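Ribosome-inactivating protein (Lychnis chalcedonica, PDB 2G5X) is a single-chain plant toxin of the ribosome-inactivating protein family, in which a mixed sheet near the N terminus is followed by a mostly helical region. Local coordinates at residues Q74-S78 and K79-L83; G127-R130 and E131-S134. All coordinates share one frame; numbering follows the deposited sequence.

Contact 1: Q74-S78 and K79-L83; sequences QDRDS and KTNKL
Arg76 and Leu83 face each other as an antiparallel, non-hydrogen-bonded pair, and their side chains lie on the same face of the sheet. Arg76 takes CG beside its own backbone N (chi1 -77°) and runs extended as far as NE, which carries the guanidinium across the leucine. Leu83 CD2 sits over the centre of one guanidinium face, 3.6 Å above its plane. At the edge of the same group, NH1 donates to Asn81 O at 2.9 Å in a distinctly bent bond, with the acceptor near the guanidinium plane. Flat packing and one in-plane bond together fix how the group is turned. Gln74 adds its amide to the far side of the leucine, NE2 lying 3.9 Å from Leu83 CD2.

At the turn, Asp77 has CG anti to its backbone N (chi1 -169°), which lays the carboxylate alongside the chain that follows. OD2 takes the amide of Lys79 on its anti side, N to OD2 3.0 Å, forming an Asx turn. OD1 accepts from a water that also bonds Thr80 OG1 at 2.6 Å, and OG1 in turn receives a weak bond from Lys82 N. The backbone closes with a nearly straight bond from Asp77 N to Lys82 O (2.9 Å, 173°) and a weak one from Asn81 N to Asp77 O (2.7 Å). Asn81 has a left-handed backbone, whereas Ser78, Lys79 and Thr80 are right-handed, as expected for a beta-hairpin with a four-residue loop, here joining strands 69-76 and 83-87.

Contact 2: G127-R130 and E131-S134; sequences GVSR and EKLS
Lys132 folds its side chain back over Val128, crossing it obliquely: Val128 CG2 lies 3.6 Å from Lys132 CG and 3.6 Å from Lys132 NZ. CG of the lysine is wedged between its own backbone N and carbonyl carbon (chi1 67°), and a bend at the last torsion (chi4 65°) turns NZ toward a water that also donates to Gly127 O. The same CG passes 3.3 Å from Ser129 OG.

That hydroxyl accepts a weak bond from Lys132 N (OG to N 3.3 Å), while Ser129 O takes two more weak bonds, from Lys132 N and, at 3.0 Å, from Leu133 N. A second water donates to both Arg130 O and Leu133 O, spanning the carbonyls of the turn. On the other branch of Val128, CG1 meets Leu133 CD1 at 3.8 Å, the two side chains crossing at about a right angle; Leu133 also packs on Leu162 and Ile163 of helix 154-173. The guanidinium of Arg130 leads off to a salt bridge between NH2 and Glu200. The serine bonds form an ST motif of the kind that starts helices, here opening a single helical turn in the connection between helices 119-126 and 137-145.

Followed from the N terminus, the chain completes contact 1 first, reversing at the tip of the hairpin between strands 69-76 and 83-87. Contact 2 comes later, just past helix 119-126, so the two are in series and neither nests within nor crosses the other. Each is a local closure of its own loop. Their centres lie 29 Å apart and their nearest atoms about 18 Å, with no touch. Contact 1 joins two neighbouring inner strands of the mixed sheet where they run out into a surface hairpin, and Leu83 carries on to Glu107 and Val108. Contact 2 belongs to the helical part, where its loop leans on helices 154-173 and 193-201 before the chain enters helix 137-145.

Contact 1: Q74-S78 and K79-L83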
loop_
_atom_site.group_PDB
_atom_site.type_symbol
_atom_site.label_atom_id
_atom_site.label_comp_id
_atom_site.label_asym_id
_atom_site.label_seq_id
_atom_site.Cartn_x
_atom_site.Cartn_y
_atom_site.Cartn_z
ATOM N N GLN A 74 -10.359 5.580 4.169
ATOM C CA GLN A 74 -11.708 5.804 4.681
ATOM C C GLN A 74 -11.976 4.996 5.953
ATOM O O GLN A 74 -11.680 3.804 6.005
ATOM C CB GLN A 74 -12.731 5.415 3.602
ATOM C CG GLN A 74 -14.156 5.206 4.096
ATOM C CD GLN A 74 -15.032 4.560 3.034
ATOM O OE1 GLN A 74 -15.539 5.230 2.134
ATOM N NE2 GLN A 74 -15.193 3.246 3.126
ATOM N N ASP A 75 -12.515 5.651 6.982
ATOM C CA ASP A 75 -12.867 4.970 8.231
ATOM C C ASP A 75 -14.233 5.505 8.680
ATOM O O ASP A 75 -14.993 5.996 7.844
ATOM C CB ASP A 75 -11.776 5.169 9.306
ATOM C CG ASP A 75 -11.698 6.588 9.837
ATOM O OD1 ASP A 75 -11.970 7.536 9.080
ATOM O OD2 ASP A 75 -11.334 6.750 11.022
ATOM N N ARG A 76 -14.570 5.401 9.966
ATOM C CA ARG A 76 -15.870 5.898 10.433
ATOM C C ARG A 76 -15.775 7.003 11.478
ATOM O O ARG A 76 -14.976 6.922 12.406
ATOM C CB ARG A 76 -16.720 4.751 10.993
ATOM C CG ARG A 76 -17.348 3.871 9.923
ATOM C CD ARG A 76 -18.290 2.828 10.513
ATOM N NE ARG A 76 -18.855 1.971 9.471
ATOM C CZ ARG A 76 -19.920 2.272 8.734
ATOM N NH1 ARG A 76 -20.567 3.415 8.917
ATOM N NH2 ARG A 76 -20.326 1.431 7.793
ATOM N N ASP A 77 -16.606 8.033 11.316
ATOM C CA ASP A 77 -16.657 9.174 12.234
ATOM C C ASP A 77 -17.325 8.720 13.538
ATOM O O ASP A 77 -18.394 8.121 13.512
ATOM C CB ASP A 77 -17.456 10.309 11.578
ATOM C CG ASP A 77 -17.349 11.625 12.327
ATOM O OD1 ASP A 77 -17.251 12.673 11.654
ATOM O OD2 ASP A 77 -17.369 11.618 13.574
ATOM N N SER A 78 -16.697 9.009 14.674
ATOM C CA SER A 78 -17.232 8.591 15.973
ATOM C C SER A 78 -18.518 9.282 16.416
ATOM O O SER A 78 -19.321 8.695 17.141
ATOM C CB SER A 78 -16.172 8.775 17.068
ATOM O OG SER A 78 -15.858 10.144 17.253
ATOM N N LYS A 79 -18.719 10.523 15.986
ATOM C CA LYS A 79 -19.911 11.269 16.383
ATOM C C LYS A 79 -21.173 10.926 15.599
ATOM O O LYS A 79 -22.273 10.903 16.158
ATOM C CB LYS A 79 -19.647 12.774 16.278
ATOM C CG LYS A 79 -20.863 13.623 16.615
ATOM C CD LYS A 79 -20.517 15.097 16.728
ATOM C CE LYS A 79 -21.738 15.896 17.168
ATOM N NZ LYS A 79 -21.429 17.335 17.390
ATOM N N THR A 80 -21.016 10.660 14.307
ATOM C CA THR A 80 -22.155 10.348 13.446
ATOM C C THR A 80 -22.176 8.903 12.967
ATOM O O THR A 80 -23.189 8.431 12.442
ATOM C CB THR A 80 -22.143 11.236 12.197
ATOM O OG1 THR A 80 -20.980 10.927 11.415
ATOM C CG2 THR A 80 -22.107 12.710 12.586
ATOM N N ASN A 81 -21.051 8.216 13.139
ATOM C CA ASN A 81 -20.897 6.828 12.710
ATOM C C ASN A 81 -20.971 6.681 11.185
ATOM O O ASN A 81 -21.273 5.606 10.669
ATOM C CB ASN A 81 -21.950 5.932 13.369
ATOM C CG ASN A 81 -21.702 4.459 13.104
ATOM O OD1 ASN A 81 -20.608 3.951 13.352
ATOM N ND2 ASN A 81 -22.715 3.765 12.597
ATOM N N LYS A 82 -20.683 7.764 10.470
ATOM C CA LYS A 82 -20.708 7.745 9.010
ATOM C C LYS A 82 -19.329 7.456 8.424
ATOM O O LYS A 82 -18.315 7.782 9.030
ATOM C CB LYS A 82 -21.204 9.088 8.469
ATOM C CG LYS A 82 -22.663 9.374 8.777
ATOM C CD LYS A 82 -23.127 10.670 8.142
ATOM C CE LYS A 82 -24.620 10.869 8.360
ATOM N NZ LYS A 82 -25.133 12.074 7.654
ATOM N N LEU A 83 -19.301 6.840 7.244
ATOM C CA LEU A 83 -18.036 6.546 6.572
ATOM C C LEU A 83 -17.466 7.876 6.077
ATOM O O LEU A 83 -18.143 8.612 5.362
ATOM C CB LEU A 83 -18.272 5.604 5.388
ATOM C CG LEU A 83 -18.642 4.164 5.757
ATOM C CD1 LEU A 83 -19.124 3.419 4.524
ATOM C CD2 LEU A 83 -17.427 3.470 6.360
HETATM O O HOH W 1 -19.798 12.593 9.858
#

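Contact 2: G127-R130 and E131-S134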
loop_
_atom_site.group_PDB
_atom_site.type_symbol
_atom_site.label_atom_id
_atom_site.label_comp_id
_atom_site.label_asym_id
_atom_site.label_seq_id
_atom_site.Cartn_x
_atom_site.Cartn_y
_atom_site.Cartn_z
ATOM N N GLY A 127 8.359 9.889 12.692
ATOM C CA GLY A 127 9.548 9.941 13.525
ATOM C C GLY A 127 10.398 8.684 13.413
ATOM O O GLY A 127 11.182 8.381 14.313
ATOM N N VAL A 128 10.243 7.954 12.312
ATOM C CA VAL A 128 11.004 6.726 12.080
ATOM C C VAL A 128 11.211 6.508 10.579
ATOM O O VAL A 128 10.363 6.879 9.764
ATOM C CB VAL A 128 10.288 5.491 12.697
ATOM C CG1 VAL A 128 8.997 5.205 11.956
ATOM C CG2 VAL A 128 11.208 4.281 12.670
ATOM N N SER A 129 12.339 5.906 10.218
ATOM C CA SER A 129 12.673 5.658 8.818
ATOM C C SER A 129 12.052 4.393 8.232
ATOM O O SER A 129 11.631 3.493 8.963
ATOM C CB SER A 129 14.188 5.566 8.660
ATOM O OG SER A 129 14.690 4.440 9.364
ATOM N N ARG A 130 12.007 4.337 6.902
ATOM C CA ARG A 130 11.475 3.178 6.186
ATOM C C ARG A 130 12.296 1.961 6.583
ATOM O O ARG A 130 11.768 0.863 6.744
ATOM C CB ARG A 130 11.609 3.361 4.668
ATOM C CG ARG A 130 10.714 4.411 4.045
ATOM C CD ARG A 130 11.188 4.770 2.633
ATOM N NE ARG A 130 11.048 3.678 1.668
ATOM C CZ ARG A 130 11.556 3.702 0.438
ATOM N NH1 ARG A 130 12.241 4.760 0.023
ATOM N NH2 ARG A 130 11.379 2.673 -0.383
ATOM N N GLU A 131 13.601 2.173 6.733
ATOM C CA GLU A 131 14.522 1.100 7.081
ATOM C C GLU A 131 14.302 0.437 8.437
ATOM O O GLU A 131 14.434 -0.783 8.547
ATOM C CB GLU A 131 15.969 1.593 6.993
ATOM C CG GLU A 131 16.466 1.816 5.572
ATOM C CD GLU A 131 16.248 3.235 5.081
ATOM O OE1 GLU A 131 15.335 3.917 5.595
ATOM O OE2 GLU A 131 16.990 3.662 4.170
ATOM N N LYS A 132 13.965 1.211 9.465
ATOM C CA LYS A 132 13.782 0.599 10.775
ATOM C C LYS A 132 12.364 0.531 11.326
ATOM O O LYS A 132 12.162 0.109 12.462
ATOM C CB LYS A 132 14.719 1.247 11.803
ATOM C CG LYS A 132 14.453 2.692 12.157
ATOM C CD LYS A 132 15.625 3.211 12.988
ATOM C CE LYS A 132 15.327 4.539 13.655
ATOM N NZ LYS A 132 14.235 4.422 14.656
ATOM N N LEU A 133 11.384 0.930 10.524
ATOM C CA LEU A 133 9.990 0.862 10.951
ATOM C C LEU A 133 9.617 -0.605 11.192
ATOM O O LEU A 133 9.875 -1.463 10.342
ATOM C CB LEU A 133 9.081 1.451 9.869
ATOM C CG LEU A 133 7.570 1.253 10.030
ATOM C CD1 LEU A 133 7.074 1.938 11.292
ATOM C CD2 LEU A 133 6.865 1.812 8.805
ATOM N N SER A 134 9.024 -0.894 12.347
ATOM C CA SER A 134 8.619 -2.260 12.673
ATOM C C SER A 134 7.437 -2.686 11.798
ATOM O O SER A 134 6.379 -2.059 11.827
ATOM C CB SER A 134 8.235 -2.351 14.152
ATOM O OG SER A 134 9.378 -2.466 14.975
HETATM O O HOH W 2 12.903 6.476 15.261
HETATM O O HOH W 3 10.877 -1.396 7.802
#